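Local coordinates for signal transduction histidine-protein kinase/phosphatase mprB (Mycobacterium hassiacum, PDB 6BLK) that acts as the sensor histidine kinase of the MprAB two-component system, its catalytic domain binding the ATP used in autophosphorylation, at the adenosine-5'-triphosphate site. Coordinates in Å, arbitrary orientation; residue numbers count along the deposited sequence, not the author numbering.

The adenosine-5'-triphosphate site. Residues 57-58, 60-61, 86, 91, 104-106, 109, 114-119, 147. With ATP (adenosine-5'-triphosphate), chain B; MG (magnesium ion), chain C.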
loop_
_atom_site.group_PDB
_atom_site.type_symbol
_atom_site.label_atom_id
_atom_site.label_comp_id
_atom_site.label_asym_id
_atom_site.label_seq_id
_atom_site.Cartn_x
_atom_site.Cartn_y
_atom_site.Cartn_z
ATOM N N ASN A 57 -4.043 -0.215 -6.635
ATOM C CA ASN A 57 -3.381 -1.280 -7.389
ATOM C C ASN A 57 -3.881 -2.636 -6.946
ATOM O O ASN A 57 -4.136 -3.521 -7.777
ATOM C CB ASN A 57 -1.855 -1.227 -7.229
ATOM C CG ASN A 57 -1.245 -0.002 -7.846
ATOM O OD1 ASN A 57 -1.831 0.623 -8.740
ATOM N ND2 ASN A 57 -0.055 0.362 -7.367
ATOM N N ALA A 58 -4.047 -2.812 -5.639
ATOM C CA ALA A 58 -4.490 -4.097 -5.138
ATOM C C ALA A 58 -5.852 -4.421 -5.718
ATOM O O ALA A 58 -6.113 -5.566 -6.106
ATOM C CB ALA A 58 -4.530 -4.082 -3.602
ATOM N N LYS A 60 -7.180 -3.120 -8.572
ATOM C CA LYS A 60 -7.184 -3.193 -10.036
ATOM C C LYS A 60 -6.895 -4.603 -10.498
ATOM O O LYS A 60 -7.566 -5.132 -11.410
ATOM C CB LYS A 60 -6.154 -2.224 -10.642
ATOM C CG LYS A 60 -6.637 -0.794 -10.715
ATOM C CD LYS A 60 -5.486 0.167 -11.048
ATOM C CE LYS A 60 -4.969 -0.025 -12.445
ATOM N NZ LYS A 60 -3.824 0.904 -12.815
ATOM N N TRP A 61 -5.895 -5.228 -9.884
ATOM C CA TRP A 61 -5.417 -6.534 -10.299
ATOM C C TRP A 61 -5.948 -7.667 -9.415
ATOM O O TRP A 61 -5.458 -8.792 -9.513
ATOM C CB TRP A 61 -3.891 -6.518 -10.381
ATOM C CG TRP A 61 -3.435 -5.731 -11.598
ATOM C CD1 TRP A 61 -3.470 -6.148 -12.896
ATOM C CD2 TRP A 61 -2.904 -4.390 -11.627
ATOM N NE1 TRP A 61 -3.003 -5.155 -13.731
ATOM C CE2 TRP A 61 -2.637 -4.070 -12.974
ATOM C CE3 TRP A 61 -2.622 -3.440 -10.638
ATOM C CZ2 TRP A 61 -2.127 -2.837 -13.361
ATOM C CZ3 TRP A 61 -2.107 -2.215 -11.025
ATOM C CH2 TRP A 61 -1.863 -1.925 -12.372
ATOM N N ASP A 86 -2.892 -8.748 -2.131
ATOM C CA ASP A 86 -3.978 -9.157 -3.027
ATOM C C ASP A 86 -3.750 -10.584 -3.497
ATOM O O ASP A 86 -2.774 -11.249 -3.142
ATOM C CB ASP A 86 -4.115 -8.201 -4.215
ATOM C CG ASP A 86 -2.859 -8.135 -5.033
ATOM O OD1 ASP A 86 -2.414 -9.189 -5.555
ATOM O OD2 ASP A 86 -2.278 -7.027 -5.107
ATOM N N ILE A 91 4.076 -9.708 -8.516
ATOM C CA ILE A 91 5.183 -9.110 -9.264
ATOM C C ILE A 91 6.394 -10.019 -9.090
ATOM O O ILE A 91 6.829 -10.234 -7.951
ATOM C CB ILE A 91 5.483 -7.683 -8.786
ATOM C CG1 ILE A 91 4.291 -6.771 -9.125
ATOM C CG2 ILE A 91 6.781 -7.162 -9.435
ATOM C CD1 ILE A 91 4.349 -5.381 -8.504
ATOM N N PHE A 104 7.086 2.103 -14.759
ATOM C CA PHE A 104 7.138 0.646 -14.711
ATOM C C PHE A 104 5.783 0.038 -15.049
ATOM O O PHE A 104 4.738 0.555 -14.654
ATOM C CB PHE A 104 7.582 0.166 -13.332
ATOM C CG PHE A 104 7.393 -1.316 -13.134
ATOM C CD1 PHE A 104 8.104 -2.219 -13.906
ATOM C CD2 PHE A 104 6.498 -1.802 -12.200
ATOM C CE1 PHE A 104 7.937 -3.574 -13.744
ATOM C CE2 PHE A 104 6.336 -3.149 -12.033
ATOM C CZ PHE A 104 7.055 -4.038 -12.809
ATOM N N ARG A 105 5.816 -1.042 -15.838
ATOM C CA ARG A 105 4.632 -1.814 -16.196
ATOM C C ARG A 105 5.029 -3.283 -16.193
ATOM O O ARG A 105 5.917 -3.680 -16.956
ATOM C CB ARG A 105 4.124 -1.374 -17.576
ATOM C CG ARG A 105 2.648 -1.528 -17.817
ATOM C CD ARG A 105 2.257 -0.784 -19.079
ATOM N NE ARG A 105 0.838 -0.959 -19.379
ATOM C CZ ARG A 105 -0.136 -0.113 -19.063
ATOM N NH1 ARG A 105 0.107 1.020 -18.416
ATOM N NH2 ARG A 105 -1.381 -0.402 -19.408
ATOM N N SER A 106 4.378 -4.089 -15.351
ATOM C CA SER A 106 4.670 -5.517 -15.269
ATOM C C SER A 106 4.066 -6.296 -16.442
ATOM O O SER A 106 2.883 -6.154 -16.755
ATOM C CB SER A 106 4.124 -6.074 -13.956
ATOM O OG SER A 106 4.421 -7.455 -13.827
ATOM N N ALA A 109 1.057 -8.622 -15.267
ATOM C CA ALA A 109 -0.222 -8.041 -14.908
ATOM C C ALA A 109 -0.902 -7.533 -16.168
ATOM O O ALA A 109 -0.241 -6.999 -17.062
ATOM C CB ALA A 109 -0.037 -6.901 -13.902
ATOM N N GLY A 114 -3.622 3.813 -16.911
ATOM C CA GLY A 114 -2.767 4.295 -15.847
ATOM C C GLY A 114 -1.383 4.447 -16.416
ATOM O O GLY A 114 -0.928 3.574 -17.153
ATOM N N SER A 115 -0.670 5.520 -16.074
ATOM C CA SER A 115 0.601 5.766 -16.738
ATOM C C SER A 115 1.812 5.469 -15.865
ATOM O O SER A 115 2.933 5.814 -16.245
ATOM C CB SER A 115 0.646 7.199 -17.259
ATOM O OG SER A 115 -0.090 7.264 -18.465
ATOM N N GLY A 116 1.622 4.812 -14.729
ATOM C CA GLY A 116 2.758 4.305 -13.974
ATOM C C GLY A 116 3.401 5.319 -13.066
ATOM O O GLY A 116 4.627 5.374 -12.986
ATOM N N LEU A 117 2.600 6.134 -12.393
ATOM C CA LEU A 117 3.107 7.122 -11.469
ATOM C C LEU A 117 2.744 6.850 -10.018
ATOM O O LEU A 117 3.399 7.410 -9.138
ATOM C CB LEU A 117 2.577 8.502 -11.863
ATOM C CG LEU A 117 2.960 8.933 -13.294
ATOM C CD1 LEU A 117 2.095 10.074 -13.760
ATOM C CD2 LEU A 117 4.413 9.338 -13.363
ATOM N N GLY A 118 1.765 5.977 -9.751
ATOM C CA GLY A 118 1.219 5.836 -8.405
ATOM C C GLY A 118 2.243 5.360 -7.394
ATOM O O GLY A 118 2.289 5.858 -6.262
ATOM N N LEU A 119 3.047 4.376 -7.753
ATOM C CA LEU A 119 3.965 3.810 -6.772
ATOM C C LEU A 119 5.204 4.671 -6.594
ATOM O O LEU A 119 5.776 4.694 -5.511
ATOM C CB LEU A 119 4.360 2.405 -7.162
ATOM C CG LEU A 119 3.268 1.359 -6.898
ATOM C CD1 LEU A 119 3.699 0.013 -7.450
ATOM C CD2 LEU A 119 2.930 1.194 -5.453
ATOM N N THR A 147 0.419 -9.979 -4.839
ATOM C CA THR A 147 1.441 -9.010 -4.443
ATOM C C THR A 147 1.240 -8.573 -3.005
ATOM O O THR A 147 0.115 -8.372 -2.543
ATOM C CB THR A 147 1.401 -7.770 -5.340
ATOM O OG1 THR A 147 1.553 -8.162 -6.699
ATOM C CG2 THR A 147 2.545 -6.797 -5.028
HETATM P PG ATP B . -1.183 4.854 -11.887
HETATM O O1G ATP B . -0.978 4.207 -10.530
HETATM O O2G ATP B . -0.232 5.994 -12.282
HETATM O O3G ATP B . -2.635 5.148 -12.224
HETATM P PB ATP B . -0.310 2.160 -12.631
HETATM O O1B ATP B . -0.101 1.478 -13.971
HETATM O O2B ATP B . -1.333 1.670 -11.665
HETATM O O3B ATP B . -0.763 3.696 -12.952
HETATM P PA ATP B . 1.679 1.946 -10.483
HETATM O O1A ATP B . 2.924 2.793 -10.236
HETATM O O2A ATP B . 0.569 2.006 -9.463
HETATM O O3A ATP B . 1.172 2.369 -11.977
HETATM O "O5'" ATP B . 2.160 0.477 -10.752
HETATM C "C5'" ATP B . 3.172 0.214 -11.708
HETATM C "C4'" ATP B . 2.882 -1.131 -12.363
HETATM O "O4'" ATP B . 3.191 -2.139 -11.394
HETATM C "C3'" ATP B . 1.444 -1.410 -12.817
HETATM O "O3'" ATP B . 1.180 -0.911 -14.147
HETATM C "C2'" ATP B . 1.418 -2.926 -12.759
HETATM O "O2'" ATP B . 2.055 -3.515 -13.908
HETATM C "C1'" ATP B . 2.298 -3.232 -11.567
HETATM N N9 ATP B . 1.553 -3.376 -10.303
HETATM C C8 ATP B . 1.474 -2.485 -9.257
HETATM N N7 ATP B . 0.726 -3.013 -8.246
HETATM C C5 ATP B . 0.339 -4.242 -8.655
HETATM C C6 ATP B . -0.428 -5.299 -8.036
HETATM N N6 ATP B . -0.954 -5.097 -6.820
HETATM N N1 ATP B . -0.607 -6.420 -8.733
HETATM C C2 ATP B . -0.088 -6.594 -9.962
HETATM N N3 ATP B . 0.651 -5.667 -10.587
HETATM C C4 ATP B . 0.895 -4.486 -9.972
HETATM MG MG MG C . -1.332 2.436 -9.702
HETATM O O HOH W 1 -3.538 2.657 -10.086
HETATM O O HOH W 2 -1.487 3.365 -7.816
HETATM O O HOH W 3 0.976 -1.853 -5.694
HETATM O O HOH W 4 -0.901 -8.980 -7.746
HETATM O O HOH W 5 -2.114 0.225 -15.115
#
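The nucleotide lies in the Bergerat-fold ATP pocket of the catalytic domain of this histidine kinase, lined by the N-box helix, the G1-box aspartate and the glycine-rich G2 loop. Asp86 reads the adenine amino group: its CG is tucked between the backbone N and the carbonyl carbon (chi1 60°), and OD2 turns its syn lone pair to N6 of ATP at 2.9 Å. The other oxygen, OD1, is met from above the carboxylate plane by the backbone N of Thr147 and also holds a water shared with Thr147 OG1 and adenine N1, so both carboxylate oxygens are held, and with them the group's rotation. Trp61 lies over one adenine face, its six-membered ring stacked at 19° to the purine rings of ATP and reaching the ribose with CH2, 3.4 Å from C3'; Ile91 CD1 touches the opposite face. The ribose 2'-hydroxyl O2' accepts from Ser106 N at 2.8 Å. Asn57 divides its amide: OD1 binds MG at 2.1 Å, while ND2 donates to alpha-phosphate O2A, which lies close to the plane of the amide. One oxygen from each phosphate and two waters join it in a near-octahedral shell. Lys60, bent at chi3 (68°), brings NZ to beta-phosphate O2B at 2.8 Å in a salt bridge. Backbone N of Leu117 grips gamma-phosphate O2G at 2.8 Å, and that of Leu119 holds alpha-phosphate O1A. The triphosphate thus runs between the C-terminal end of helix 44-60 and the N-terminus of helix 118-128, whose dipole may steady its charge.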